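PDB 6GL2: endoglucanase, family GH5 from Zobellia galactanivorans, which probably hydrolyses beta-glucans such as mixed-linked glucan and related hemicelluloses, as a TIM-barrel glycoside hydrolase. Local coordinates for residues R170-N174 with N208-L214; V123-S128 with Q175-S180; Q233-D237 with W276-F280; V272-W276 with H290-A295; V66-H71 with W84-V88. One frame throughout, in Å; residues are numbered along the deposited sequence.

Interaction 1: R170-N174 with N208-L214; sequences RDAVN and NALNDYL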
# COMPACT_ATOMS: atom_id res chain seq x y z
N ARG A 170 16.93 8.68 0.27
CA ARG A 170 16.57 7.83 -0.84
C ARG A 170 17.53 6.68 -0.95
O ARG A 170 17.13 5.58 -1.35
CB ARG A 170 16.51 8.58 -2.15
CG ARG A 170 15.42 9.64 -2.16
CD ARG A 170 15.24 10.37 -3.50
NE ARG A 170 16.41 11.15 -3.92
CZ ARG A 170 16.62 12.37 -3.52
NH1 ARG A 170 17.72 12.99 -3.97
NH2 ARG A 170 15.82 13.06 -2.76
N ASP A 171 18.82 6.91 -0.72
CA ASP A 171 19.81 5.86 -0.76
C ASP A 171 19.50 4.80 0.30
O ASP A 171 19.50 3.59 -0.06
CB ASP A 171 21.21 6.41 -0.49
CG ASP A 171 21.83 7.11 -1.66
OD1 ASP A 171 21.34 7.06 -2.78
OD2 ASP A 171 22.91 7.72 -1.38
N ALA A 172 19.28 5.21 1.51
CA ALA A 172 18.95 4.28 2.53
C ALA A 172 17.68 3.51 2.24
O ALA A 172 17.63 2.28 2.42
CB ALA A 172 18.88 5.02 3.83
N VAL A 173 16.63 4.23 1.79
CA VAL A 173 15.41 3.50 1.43
C VAL A 173 15.69 2.45 0.37
O VAL A 173 15.20 1.32 0.49
CB VAL A 173 14.28 4.46 1.00
CG1 VAL A 173 13.15 3.67 0.36
CG2 VAL A 173 13.87 5.22 2.27
N ASN A 174 16.47 2.74 -0.72
CA ASN A 174 16.80 1.73 -1.65
C ASN A 174 17.53 0.54 -0.97
O ASN A 174 17.28 -0.62 -1.38
CB ASN A 174 17.65 2.31 -2.80
CG ASN A 174 16.80 3.02 -3.87
OD1 ASN A 174 15.67 2.62 -4.22
ND2 ASN A 174 17.40 4.10 -4.45
N ASN A 208 12.35 13.62 -7.84
CA ASN A 208 13.60 13.08 -7.31
C ASN A 208 13.44 11.66 -6.77
O ASN A 208 14.27 10.79 -7.01
CB ASN A 208 14.26 13.97 -6.24
CG ASN A 208 13.32 14.43 -5.19
OD1 ASN A 208 12.15 13.98 -5.11
ND2 ASN A 208 13.78 15.37 -4.40
N ALA A 209 12.25 11.39 -6.20
CA ALA A 209 11.97 10.04 -5.71
C ALA A 209 11.82 9.09 -6.92
O ALA A 209 12.29 7.97 -6.93
CB ALA A 209 10.69 10.08 -4.84
N LEU A 210 11.13 9.54 -8.00
CA LEU A 210 10.98 8.78 -9.23
C LEU A 210 12.32 8.45 -9.91
O LEU A 210 12.59 7.35 -10.37
CB LEU A 210 10.08 9.52 -10.19
CG LEU A 210 8.65 9.01 -10.23
CD1 LEU A 210 8.05 8.96 -8.82
CD2 LEU A 210 7.84 9.87 -11.19
N ASN A 211 13.19 9.48 -9.90
CA ASN A 211 14.43 9.35 -10.66
C ASN A 211 15.44 8.44 -9.92
O ASN A 211 16.18 7.68 -10.56
CB ASN A 211 14.99 10.77 -10.99
CG ASN A 211 14.09 11.55 -12.03
OD1 ASN A 211 13.46 10.95 -12.92
ND2 ASN A 211 14.07 12.91 -11.94
N ASP A 212 15.40 8.45 -8.56
CA ASP A 212 16.35 7.70 -7.76
C ASP A 212 15.89 6.30 -7.40
O ASP A 212 16.67 5.55 -6.81
CB ASP A 212 16.72 8.49 -6.53
CG ASP A 212 17.69 9.65 -6.85
OD1 ASP A 212 18.09 9.82 -8.03
OD2 ASP A 212 17.99 10.40 -5.91
N TYR A 213 14.71 5.89 -7.80
CA TYR A 213 14.18 4.60 -7.46
C TYR A 213 14.96 3.48 -8.09
O TYR A 213 15.22 3.52 -9.31
CB TYR A 213 12.79 4.59 -8.00
CG TYR A 213 12.03 3.29 -7.86
CD1 TYR A 213 11.49 2.96 -6.64
CD2 TYR A 213 11.81 2.44 -8.93
CE1 TYR A 213 10.74 1.79 -6.48
CE2 TYR A 213 11.10 1.25 -8.77
CZ TYR A 213 10.54 0.96 -7.50
OH TYR A 213 9.76 -0.22 -7.41
N LEU A 214 15.28 2.44 -7.34
CA LEU A 214 15.96 1.28 -7.80
C LEU A 214 15.20 0.02 -7.47
O LEU A 214 14.86 -0.22 -6.30
CB LEU A 214 17.39 1.13 -7.20
CG LEU A 214 18.33 2.25 -7.63
CD1 LEU A 214 19.60 2.15 -6.76
CD2 LEU A 214 18.66 2.15 -9.12
O HOH W 1 16.60 -1.06 -4.13
O HOH W 2 14.14 0.75 -3.95
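Arg170 opens the segment and carries most of its charge chemistry. Its NE donates to Asp212 OD2 at 2.6 Å with an N-H...O angle of 161°, the main bond of a salt bridge; Arg170 NH1 adds a weak second bond to the same Asp212 OD2 at 3.2 Å. The aspartate lies near the guanidinium plane, whereas Asn208 CG sits over one guanidinium face, and Arg170 CD packs 4.0 Å from Ala209 CA. Gln167 and Gly164 take the outer guanidinium nitrogens. One helical turn on, Asn174 also points its CA-to-CB bond toward the partner and grips its backbone twice: Asn174 ND2 donates to Asp212 O (2.9 Å, 160°), and Leu214 N donates to Asn174 OD1 (3.1 Å, 148°). The carboxamide thus bridges two peptides; Tyr213 and Leu214 are extended. Two waters add to the link, each between Asn174 and Leu214 O. The axes pass 10.9 Å apart at -46°, a gap that the Arg170 and Asn174 side chains, spaced i, i+4, span mainly through polar bonds. This is a polar helix-to-helix contact on the outer surface of a (beta/alpha)8 barrel, joining helix 167-186 to the helix and loop that precede strand 222-227.

Interaction 2: V123-S128 with Q175-S180; sequences VKDELS and QYHQVS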
# COMPACT_ATOMS: atom_id res chain seq x y z
N VAL A 123 19.13 -1.08 10.97
CA VAL A 123 17.82 -1.24 10.30
C VAL A 123 17.90 -2.42 9.37
O VAL A 123 16.99 -3.24 9.33
CB VAL A 123 17.39 0.03 9.55
CG1 VAL A 123 16.22 -0.30 8.62
CG2 VAL A 123 17.14 1.17 10.51
N LYS A 124 18.98 -2.54 8.59
CA LYS A 124 19.07 -3.61 7.61
C LYS A 124 19.15 -4.93 8.31
O LYS A 124 18.56 -5.93 7.83
CB LYS A 124 20.31 -3.36 6.72
CG LYS A 124 20.05 -2.19 5.77
CD LYS A 124 21.32 -1.55 5.17
CE LYS A 124 22.04 -2.49 4.25
NZ LYS A 124 23.29 -1.80 3.77
N ASP A 125 19.76 -5.00 9.46
CA ASP A 125 19.80 -6.26 10.20
C ASP A 125 18.35 -6.72 10.65
O ASP A 125 17.94 -7.85 10.49
CB ASP A 125 20.70 -6.16 11.43
CG ASP A 125 22.21 -6.01 11.13
OD1 ASP A 125 22.72 -6.28 10.01
OD2 ASP A 125 22.85 -5.47 12.11
N GLU A 126 17.64 -5.77 11.26
CA GLU A 126 16.28 -6.02 11.74
C GLU A 126 15.34 -6.33 10.58
O GLU A 126 14.57 -7.31 10.69
CB GLU A 126 15.76 -4.84 12.57
CG GLU A 126 14.39 -5.22 13.14
CD GLU A 126 13.89 -4.31 14.25
OE1 GLU A 126 14.55 -3.31 14.56
OE2 GLU A 126 12.77 -4.68 14.73
N LEU A 127 15.40 -5.57 9.52
CA LEU A 127 14.51 -5.80 8.38
C LEU A 127 14.67 -7.15 7.76
O LEU A 127 13.74 -7.80 7.40
CB LEU A 127 14.70 -4.74 7.29
CG LEU A 127 13.87 -3.52 7.26
CD1 LEU A 127 14.27 -2.75 5.98
CD2 LEU A 127 12.38 -3.94 7.17
N SER A 128 15.93 -7.60 7.66
CA SER A 128 16.18 -8.91 7.09
C SER A 128 15.51 -9.99 7.94
O SER A 128 14.85 -10.89 7.40
CB SER A 128 17.71 -9.16 7.08
OG SER A 128 17.96 -10.38 6.43
N GLN A 175 18.42 0.84 -0.05
CA GLN A 175 19.09 -0.28 0.62
C GLN A 175 18.13 -1.14 1.44
O GLN A 175 18.34 -2.36 1.54
CB GLN A 175 20.18 0.24 1.54
CG GLN A 175 21.36 0.85 0.77
CD GLN A 175 22.42 1.33 1.66
OE1 GLN A 175 22.67 0.82 2.72
NE2 GLN A 175 23.06 2.44 1.25
N TYR A 176 17.13 -0.48 2.04
CA TYR A 176 16.19 -1.24 2.84
C TYR A 176 15.29 -2.11 1.97
O TYR A 176 15.01 -3.27 2.32
CB TYR A 176 15.34 -0.27 3.59
CG TYR A 176 16.08 0.55 4.64
CD1 TYR A 176 17.39 0.29 4.93
CD2 TYR A 176 15.53 1.65 5.23
CE1 TYR A 176 18.07 1.08 5.86
CE2 TYR A 176 16.16 2.45 6.15
CZ TYR A 176 17.49 2.17 6.43
OH TYR A 176 18.18 2.98 7.38
N HIS A 177 14.93 -1.64 0.79
CA HIS A 177 14.23 -2.49 -0.17
C HIS A 177 15.10 -3.64 -0.61
O HIS A 177 14.62 -4.76 -0.86
CB HIS A 177 13.72 -1.70 -1.35
CG HIS A 177 12.48 -0.88 -1.04
ND1 HIS A 177 11.33 -1.45 -0.47
CD2 HIS A 177 12.23 0.45 -1.18
CE1 HIS A 177 10.41 -0.53 -0.43
NE2 HIS A 177 10.94 0.66 -0.81
N GLN A 178 16.38 -3.36 -0.81
CA GLN A 178 17.33 -4.43 -1.23
C GLN A 178 17.37 -5.54 -0.18
O GLN A 178 17.21 -6.72 -0.60
CB GLN A 178 18.72 -3.83 -1.47
CG GLN A 178 19.78 -4.86 -1.90
CD GLN A 178 19.72 -5.31 -3.30
OE1 GLN A 178 19.84 -6.56 -3.56
NE2 GLN A 178 19.53 -4.42 -4.22
N VAL A 179 17.52 -5.18 1.07
CA VAL A 179 17.54 -6.16 2.17
C VAL A 179 16.23 -6.95 2.15
O VAL A 179 16.22 -8.17 2.40
CB VAL A 179 17.69 -5.47 3.54
CG1 VAL A 179 17.34 -6.42 4.66
CG2 VAL A 179 19.10 -4.94 3.67
N SER A 180 15.10 -6.28 2.00
CA SER A 180 13.77 -6.87 2.14
C SER A 180 13.47 -7.80 1.00
O SER A 180 13.00 -8.95 1.19
CB SER A 180 12.75 -5.82 2.25
OG SER A 180 12.91 -4.95 3.34
O HOH W 3 18.22 -9.82 3.58
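Tyr176 and Val179 form the apolar centre. Val123 CG1 lies 3.5 Å from the Tyr176 ring centroid, only 12° off the ring normal, a CH-pi contact over the face; Leu127 CD1 reaches Tyr176 CB at 3.6 Å. Val179 fills the space beside Lys124 and Ser128: its CG1 is 3.4 Å from Lys124 O, 3.5 Å from Ser128 N and 4.1 Å from Leu127 CB. Farther out, the aliphatic part of Lys124 covers the tyrosine edge, with Lys124 CG 3.7 Å from Tyr176 CD1, before Lys124 NZ donates to Gln175 OE1 at 2.9 Å. Water 3 bridges Ser128 OG (2.9 Å) and Val179 O (2.8 Å) at another polar margin. The close axes, 8.9 Å apart at -32°, are consistent with this direct side-chain packing. Within the barrel's outer layer, helices 117-137 and 167-186 are neighbours running in broadly the same direction; Tyr176 OH bonds to Leu114 O ahead of the first helix, and His177 turns away from this contact to Thr149, just after strand 145-148, and Ser199, at the end of strand 196-199.

Interaction 3: Q233-D237 with W276-F280; sequences QFCLD and WGSTF
Cys235, Thr279 and Ser278 bury the most surface here, 59, 48 and 43 Å² of a total of 229 Å². Cys235 lies in the short helix 232-237, at phi/psi -83/-40, where residues 233-237 make a wider pi-type turn; the other segment is irregular and mostly extended. The register is set by Cys235 and Ser278, whose CA atoms are 3.9 Å apart. Thr279 N donates to Cys235 O at 2.9 Å and 152°, the direct hydrogen bond of the contact. The backbone places Cys235 CB 3.1 Å from Gly277 O, and rotamer m brings Cys235 SG 4.1 Å from Ser278 CB. Gly277, at 138/-176, has backbone angles at which a CB would jam against the preceding carbonyl oxygen. Both elements follow barrel strands in the (beta/alpha)8 fold: helix 232-237 comes after strand 222-227, and residues 277-280 leave strand 271-276 on the way to helix 284-301. The Ser278 backbone (-131/145) and the Phe234 rotamer (chi1 t) bring Ser278 CB 3.7 Å from Phe234 CE2; the Phe234 ring also meets His290 and Trp243, and its side chain lies about 5 Å from that of Asp240, an Mg(2+) ligand although no metal is bound in this model. Thr279 (-78/153, chi1 t) directs its CA-to-CB bond toward the helix, with CG2 4.1 Å from Leu236 O. Water 4 donates to Phe234 O at 2.8 Å and to Thr279 O at 2.7 Å.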
# COMPACT_ATOMS: atom_id res chain seq x y z
N GLN A 233 -4.59 19.44 -1.60
CA GLN A 233 -5.38 20.48 -0.98
C GLN A 233 -6.86 20.06 -0.78
O GLN A 233 -7.49 20.42 0.19
CB GLN A 233 -5.37 21.70 -1.88
CG GLN A 233 -4.00 22.35 -1.97
CD GLN A 233 -3.16 21.87 -3.12
OE1 GLN A 233 -3.37 20.80 -3.77
NE2 GLN A 233 -2.14 22.72 -3.43
N PHE A 234 -7.36 19.31 -1.74
CA PHE A 234 -8.70 18.67 -1.73
C PHE A 234 -8.68 17.38 -0.92
O PHE A 234 -9.55 17.14 -0.10
CB PHE A 234 -9.11 18.41 -3.13
CG PHE A 234 -10.43 17.75 -3.26
CD1 PHE A 234 -11.61 18.49 -3.17
CD2 PHE A 234 -10.60 16.37 -3.50
CE1 PHE A 234 -12.86 17.91 -3.28
CE2 PHE A 234 -11.84 15.80 -3.64
CZ PHE A 234 -12.99 16.55 -3.51
N CYS A 235 -7.68 16.55 -1.11
CA CYS A 235 -7.71 15.19 -0.58
C CYS A 235 -7.30 15.05 0.88
O CYS A 235 -7.84 14.22 1.61
CB CYS A 235 -6.89 14.25 -1.43
SG CYS A 235 -7.42 14.00 -3.09
N LEU A 236 -6.26 15.81 1.26
CA LEU A 236 -5.67 15.72 2.59
C LEU A 236 -5.92 16.88 3.49
O LEU A 236 -6.31 16.68 4.66
CB LEU A 236 -4.16 15.49 2.46
CG LEU A 236 -3.70 14.19 1.79
CD1 LEU A 236 -2.19 14.08 1.69
CD2 LEU A 236 -4.30 12.99 2.52
N ASP A 237 -5.70 18.07 2.99
CA ASP A 237 -5.75 19.22 3.90
C ASP A 237 -7.15 19.74 4.17
O ASP A 237 -7.37 20.37 5.22
CB ASP A 237 -4.98 20.39 3.30
CG ASP A 237 -3.52 20.16 3.28
OD1 ASP A 237 -3.06 19.13 3.90
OD2 ASP A 237 -2.85 21.03 2.65
N TRP A 276 -4.76 6.23 -2.19
CA TRP A 276 -5.27 7.52 -2.68
C TRP A 276 -6.63 7.69 -2.08
O TRP A 276 -7.14 6.78 -1.39
CB TRP A 276 -5.35 7.54 -4.22
CG TRP A 276 -6.36 6.62 -4.74
CD1 TRP A 276 -6.28 5.23 -4.85
CD2 TRP A 276 -7.69 6.94 -5.16
NE1 TRP A 276 -7.45 4.72 -5.32
CE2 TRP A 276 -8.34 5.71 -5.54
CE3 TRP A 276 -8.35 8.12 -5.38
CZ2 TRP A 276 -9.64 5.69 -6.08
CZ3 TRP A 276 -9.67 8.12 -5.88
CH2 TRP A 276 -10.28 6.91 -6.27
N GLY A 277 -7.26 8.84 -2.31
CA GLY A 277 -8.60 9.13 -1.90
C GLY A 277 -8.74 10.51 -1.35
O GLY A 277 -7.79 11.31 -1.49
N SER A 278 -9.93 10.84 -0.87
CA SER A 278 -10.16 12.18 -0.33
C SER A 278 -10.81 12.10 1.00
O SER A 278 -11.66 11.25 1.21
CB SER A 278 -11.02 13.04 -1.32
OG SER A 278 -12.25 12.40 -1.55
N THR A 279 -10.49 13.00 1.88
CA THR A 279 -11.12 13.11 3.18
C THR A 279 -12.49 13.81 2.99
O THR A 279 -12.70 14.53 2.01
CB THR A 279 -10.20 13.87 4.14
OG1 THR A 279 -10.58 13.55 5.49
CG2 THR A 279 -10.12 15.40 3.88
N PHE A 280 -13.39 13.53 3.87
CA PHE A 280 -14.68 14.13 3.83
C PHE A 280 -14.60 15.61 4.20
O PHE A 280 -14.24 15.96 5.32
CB PHE A 280 -15.68 13.45 4.78
CG PHE A 280 -17.06 13.98 4.61
CD1 PHE A 280 -17.75 13.83 3.42
CD2 PHE A 280 -17.59 14.74 5.61
CE1 PHE A 280 -19.01 14.39 3.27
CE2 PHE A 280 -18.86 15.34 5.43
CZ PHE A 280 -19.53 15.11 4.31
O HOH W 4 -12.26 16.86 0.67

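Interaction 4: V272-W276 with H290-A295; sequences VMGEW and HAEFYA
A beta-alpha-beta unit of the (beta/alpha)8 barrel, strand 271-276, helix 284-301 and strand 304-307, supplies this contact between a strand and the helix that covers it. The two short axes run nearly antiparallel, at 164°, with a closest approach of 11.9 Å, so large side chains must span the gap; the nearest CA atoms, of Trp276 and Tyr294, are 9.0 Å apart. Trp276 (phi/psi -169/175, chi1 67°, chi2 -77°) and Tyr294 (helical, chi1 -169°, chi2 -65°) project toward each other. Their rings form an offset stack: the six-membered ring of Trp276 and the Tyr294 ring have centroids 4.1 Å apart and planes at 4°, with Trp276 CE3 3.4 Å from Tyr294 CD1. Beyond the stack, Trp276 CH2 lies 4.2 Å from Ala291 CB and 4.4 Å from Ala295 CB, while His290 CE1 approaches the indole edge at 4.2 Å from Trp276 CZ3. Met273, centre of an inverse gamma turn (-83/84, chi t, p, p), brings CE to 3.3 Å from Tyr294 OH. That hydroxyl bonds to Ser228 O, and His290 NE2 to Phe230 O, both following strand 222-227. The CA-to-CB bond of Glu275 points away from the helix; its carboxylate pairs with Arg63 and Tyr229. With no hydrogen bond between the two segments, cohesion rests on ring stacking and apolar contact, while the polar tips of Tyr294 and His290 are satisfied by neighbouring backbone.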
# COMPACT_ATOMS: atom_id res chain seq x y z
N VAL A 272 1.14 -0.02 -8.82
CA VAL A 272 -0.08 -0.06 -7.91
C VAL A 272 -0.10 1.22 -7.11
O VAL A 272 0.88 1.56 -6.44
CB VAL A 272 0.00 -1.29 -7.04
CG1 VAL A 272 -1.14 -1.24 -6.02
CG2 VAL A 272 -0.14 -2.56 -7.81
N MET A 273 -1.17 1.97 -7.27
CA MET A 273 -1.45 3.15 -6.49
C MET A 273 -2.08 2.69 -5.18
O MET A 273 -3.26 2.58 -5.04
CB MET A 273 -2.41 4.09 -7.19
CG MET A 273 -2.52 5.43 -6.52
SD MET A 273 -1.10 6.48 -6.69
CE MET A 273 -1.24 7.03 -8.37
N GLY A 274 -1.19 2.33 -4.26
CA GLY A 274 -1.60 1.53 -3.09
C GLY A 274 -2.36 2.35 -2.06
O GLY A 274 -3.08 1.75 -1.23
N GLU A 275 -2.34 3.68 -2.17
CA GLU A 275 -3.23 4.54 -1.47
C GLU A 275 -3.52 5.76 -2.30
O GLU A 275 -2.63 6.32 -2.97
CB GLU A 275 -2.66 5.11 -0.13
CG GLU A 275 -2.28 4.01 0.85
CD GLU A 275 -1.65 4.55 2.12
OE1 GLU A 275 -1.70 5.76 2.41
OE2 GLU A 275 -1.09 3.70 2.90
N TRP A 276 -4.76 6.23 -2.19
CA TRP A 276 -5.27 7.52 -2.68
C TRP A 276 -6.63 7.69 -2.08
O TRP A 276 -7.14 6.78 -1.39
CB TRP A 276 -5.35 7.54 -4.22
CG TRP A 276 -6.36 6.62 -4.74
CD1 TRP A 276 -6.28 5.23 -4.85
CD2 TRP A 276 -7.69 6.94 -5.16
NE1 TRP A 276 -7.45 4.72 -5.32
CE2 TRP A 276 -8.34 5.71 -5.54
CE3 TRP A 276 -8.35 8.12 -5.38
CZ2 TRP A 276 -9.64 5.69 -6.08
CZ3 TRP A 276 -9.67 8.12 -5.88
CH2 TRP A 276 -10.28 6.91 -6.27
N HIS A 290 -14.39 13.34 -8.15
CA HIS A 290 -12.95 13.11 -8.06
C HIS A 290 -12.67 11.59 -8.07
O HIS A 290 -11.79 11.11 -8.80
CB HIS A 290 -12.43 13.73 -6.77
CG HIS A 290 -11.00 13.39 -6.53
ND1 HIS A 290 -10.63 12.30 -5.75
CD2 HIS A 290 -9.83 14.03 -6.90
CE1 HIS A 290 -9.33 12.31 -5.65
NE2 HIS A 290 -8.81 13.28 -6.46
N ALA A 291 -13.43 10.77 -7.28
CA ALA A 291 -13.21 9.33 -7.24
C ALA A 291 -13.41 8.70 -8.58
O ALA A 291 -12.63 7.84 -9.04
CB ALA A 291 -14.05 8.70 -6.10
N GLU A 292 -14.53 9.08 -9.21
CA GLU A 292 -14.86 8.55 -10.54
C GLU A 292 -13.72 8.80 -11.55
O GLU A 292 -13.30 7.94 -12.29
CB GLU A 292 -16.15 9.27 -11.05
CG GLU A 292 -17.50 8.78 -10.50
CD GLU A 292 -18.69 9.65 -10.82
OE1 GLU A 292 -18.48 10.79 -11.31
OE2 GLU A 292 -19.86 9.21 -10.53
N PHE A 293 -13.25 10.06 -11.54
CA PHE A 293 -12.25 10.52 -12.53
C PHE A 293 -10.87 9.89 -12.29
O PHE A 293 -10.19 9.39 -13.14
CB PHE A 293 -12.12 12.02 -12.49
CG PHE A 293 -11.29 12.58 -13.63
CD1 PHE A 293 -11.84 12.91 -14.90
CD2 PHE A 293 -9.91 12.71 -13.49
CE1 PHE A 293 -11.04 13.41 -15.91
CE2 PHE A 293 -9.10 13.21 -14.55
CZ PHE A 293 -9.67 13.55 -15.76
N TYR A 294 -10.53 9.88 -10.99
CA TYR A 294 -9.21 9.31 -10.60
C TYR A 294 -9.12 7.84 -11.00
O TYR A 294 -8.16 7.35 -11.53
CB TYR A 294 -9.02 9.64 -9.08
CG TYR A 294 -7.60 9.38 -8.54
CD1 TYR A 294 -7.10 8.09 -8.51
CD2 TYR A 294 -6.83 10.38 -8.01
CE1 TYR A 294 -5.84 7.81 -8.03
CE2 TYR A 294 -5.56 10.12 -7.53
CZ TYR A 294 -5.07 8.79 -7.48
OH TYR A 294 -3.80 8.53 -7.02
N ALA A 295 -10.17 7.08 -10.54
CA ALA A 295 -10.16 5.65 -10.73
C ALA A 295 -10.14 5.32 -12.27
O ALA A 295 -9.41 4.44 -12.72
CB ALA A 295 -11.35 4.98 -10.04

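Interaction 5: V66-H71 with W84-V88; sequences VTWKFH and WLDKV
Trp84 presents one indole face to the imidazole of His71: the His71 ring and the six-membered ring of Trp84 form an offset stack, centroids 3.8 Å apart and planes at 7°, with His71 NE2 3.4 Å from Trp84 CE3. His71 CB adds a CH-pi contact, 4.0 Å from the centroid of the five-membered ring of Trp84. Almost perpendicular, at 88°, the edge of Trp84 meets the face of Trp68 in an offset edge-to-face pair, five- to six-membered centroids 5.2 Å apart and Trp68 CE3 3.6 Å from Trp84 CD1. These three rings make an aromatic cluster. Trp84 is helical with chi1 -174° and chi2 -113°; Trp68 (phi/psi -103/-19) has chi1 -61°, chi2 88°; His71 (-125/15) has chi1 -51°, chi2 -86°. Residues 66 and 67 are extended, and a 3-10 turn at 69-70, with His71 N bonded to Trp68 O at 2.9 Å, brings His71 round to the indole. The nearest CA pairs are Val66 with Val88 (7.7 Å) and His71 with Trp84 (6.7 Å). Val66 CG1 packs 3.9 Å from Val88 CG2, and Trp68 CZ3 3.7 Å from Leu85 CD2. His71 ND1 bonds to Glu81 and Trp68 NE1 to Asn105 O. The cluster thus closes the loop after barrel strand 61-64 onto helix 82-96, with Ile104 of strand 101-105 and Ile134 of helix 117-137 packing against Trp68.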
# COMPACT_ATOMS: atom_id res chain seq x y z
N VAL A 66 -0.05 -3.58 7.84
CA VAL A 66 0.20 -4.14 9.18
C VAL A 66 1.38 -3.39 9.75
O VAL A 66 2.45 -3.23 9.14
CB VAL A 66 0.62 -5.64 9.09
CG1 VAL A 66 0.92 -6.22 10.47
CG2 VAL A 66 -0.49 -6.48 8.42
N THR A 67 1.23 -2.97 10.99
CA THR A 67 2.30 -2.37 11.81
C THR A 67 2.80 -3.48 12.72
O THR A 67 2.01 -4.15 13.39
CB THR A 67 1.82 -1.13 12.58
OG1 THR A 67 1.53 -0.10 11.63
CG2 THR A 67 2.90 -0.66 13.61
N TRP A 68 4.09 -3.71 12.71
CA TRP A 68 4.70 -4.88 13.38
C TRP A 68 5.37 -4.49 14.68
O TRP A 68 5.63 -5.37 15.48
CB TRP A 68 5.73 -5.56 12.42
CG TRP A 68 5.09 -6.04 11.18
CD1 TRP A 68 4.89 -5.34 10.02
CD2 TRP A 68 4.49 -7.34 10.91
NE1 TRP A 68 4.24 -6.09 9.11
CE2 TRP A 68 3.98 -7.32 9.57
CE3 TRP A 68 4.34 -8.49 11.68
CZ2 TRP A 68 3.30 -8.39 9.00
CZ3 TRP A 68 3.64 -9.56 11.12
CH2 TRP A 68 3.21 -9.52 9.78
N LYS A 69 5.69 -3.23 14.88
CA LYS A 69 6.54 -2.77 16.03
C LYS A 69 6.12 -3.34 17.38
O LYS A 69 6.97 -3.83 18.14
CB LYS A 69 6.57 -1.22 16.04
CG LYS A 69 7.48 -0.72 17.17
CD LYS A 69 7.62 0.77 17.19
CE LYS A 69 8.30 1.28 18.48
NZ LYS A 69 8.58 0.19 19.50
N PHE A 70 4.86 -3.35 17.66
CA PHE A 70 4.47 -3.75 18.99
C PHE A 70 4.50 -5.25 19.17
O PHE A 70 4.10 -5.76 20.23
CB PHE A 70 3.12 -3.14 19.34
CG PHE A 70 3.17 -1.64 19.43
CD1 PHE A 70 3.57 -1.08 20.59
CD2 PHE A 70 2.83 -0.84 18.37
CE1 PHE A 70 3.63 0.28 20.70
CE2 PHE A 70 2.93 0.54 18.44
CZ PHE A 70 3.34 1.05 19.64
N HIS A 71 4.87 -6.00 18.16
CA HIS A 71 4.90 -7.46 18.16
C HIS A 71 6.23 -8.01 17.79
O HIS A 71 6.26 -9.20 17.41
CB HIS A 71 3.73 -8.03 17.40
CG HIS A 71 2.40 -7.48 17.79
ND1 HIS A 71 1.69 -7.99 18.79
CD2 HIS A 71 1.76 -6.32 17.38
CE1 HIS A 71 0.57 -7.22 18.91
NE2 HIS A 71 0.66 -6.21 18.04
N TRP A 84 0.33 -12.72 16.58
CA TRP A 84 0.16 -11.57 15.68
C TRP A 84 0.15 -12.06 14.24
O TRP A 84 -0.71 -11.66 13.44
CB TRP A 84 1.23 -10.55 15.99
CG TRP A 84 1.05 -9.28 15.20
CD1 TRP A 84 1.86 -8.78 14.24
CD2 TRP A 84 -0.05 -8.35 15.33
NE1 TRP A 84 1.42 -7.56 13.82
CE2 TRP A 84 0.23 -7.27 14.42
CE3 TRP A 84 -1.17 -8.30 16.07
CZ2 TRP A 84 -0.58 -6.14 14.37
CZ3 TRP A 84 -2.01 -7.17 15.96
CH2 TRP A 84 -1.72 -6.13 15.14
N LEU A 85 1.13 -12.90 13.89
CA LEU A 85 1.09 -13.52 12.58
C LEU A 85 -0.23 -14.24 12.35
O LEU A 85 -0.71 -14.22 11.22
CB LEU A 85 2.29 -14.45 12.38
CG LEU A 85 3.63 -13.78 12.19
CD1 LEU A 85 4.80 -14.69 12.47
CD2 LEU A 85 3.80 -13.28 10.80
N ASP A 86 -0.73 -14.91 13.38
CA ASP A 86 -1.99 -15.62 13.23
C ASP A 86 -3.10 -14.64 12.80
O ASP A 86 -3.95 -15.00 11.97
CB ASP A 86 -2.39 -16.33 14.52
CG ASP A 86 -1.55 -17.55 14.84
OD1 ASP A 86 -0.78 -18.06 14.09
OD2 ASP A 86 -1.66 -17.94 16.08
N LYS A 87 -3.18 -13.51 13.49
CA LYS A 87 -4.18 -12.50 13.14
C LYS A 87 -4.06 -11.98 11.71
O LYS A 87 -5.08 -11.80 11.05
CB LYS A 87 -4.18 -11.36 14.13
CG LYS A 87 -4.60 -11.77 15.54
CD LYS A 87 -4.42 -10.62 16.50
CE LYS A 87 -5.53 -10.64 17.54
NZ LYS A 87 -5.67 -9.38 18.35
N VAL A 88 -2.85 -11.67 11.32
CA VAL A 88 -2.63 -11.23 9.97
C VAL A 88 -3.12 -12.30 9.00
O VAL A 88 -3.79 -12.03 7.99
CB VAL A 88 -1.16 -10.84 9.73
CG1 VAL A 88 -0.94 -10.54 8.23
CG2 VAL A 88 -0.72 -9.74 10.67

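In the fold
All five contacts belong to one (beta/alpha)8 barrel. Interactions 1 and 2 share helix 167-186 on successive segments, their centres about 15 Å apart, so that helix is tied to a neighbour at each. Interactions 3 and 4 share Trp276 and touch directly: Cys235 SG is 3.6 Å and Phe234 CE2 3.8 Å from His290, at CE1 and CB respectively. They are also the pair near the Mg(2+) site, Phe234 about 5 Å from Asp240 and His290 about 7 Å from Asp248 between side chains. Interaction 5 lies about 18 Å from interaction 2 and 27 Å from interaction 4 between centres, across the chain's centre from the latter.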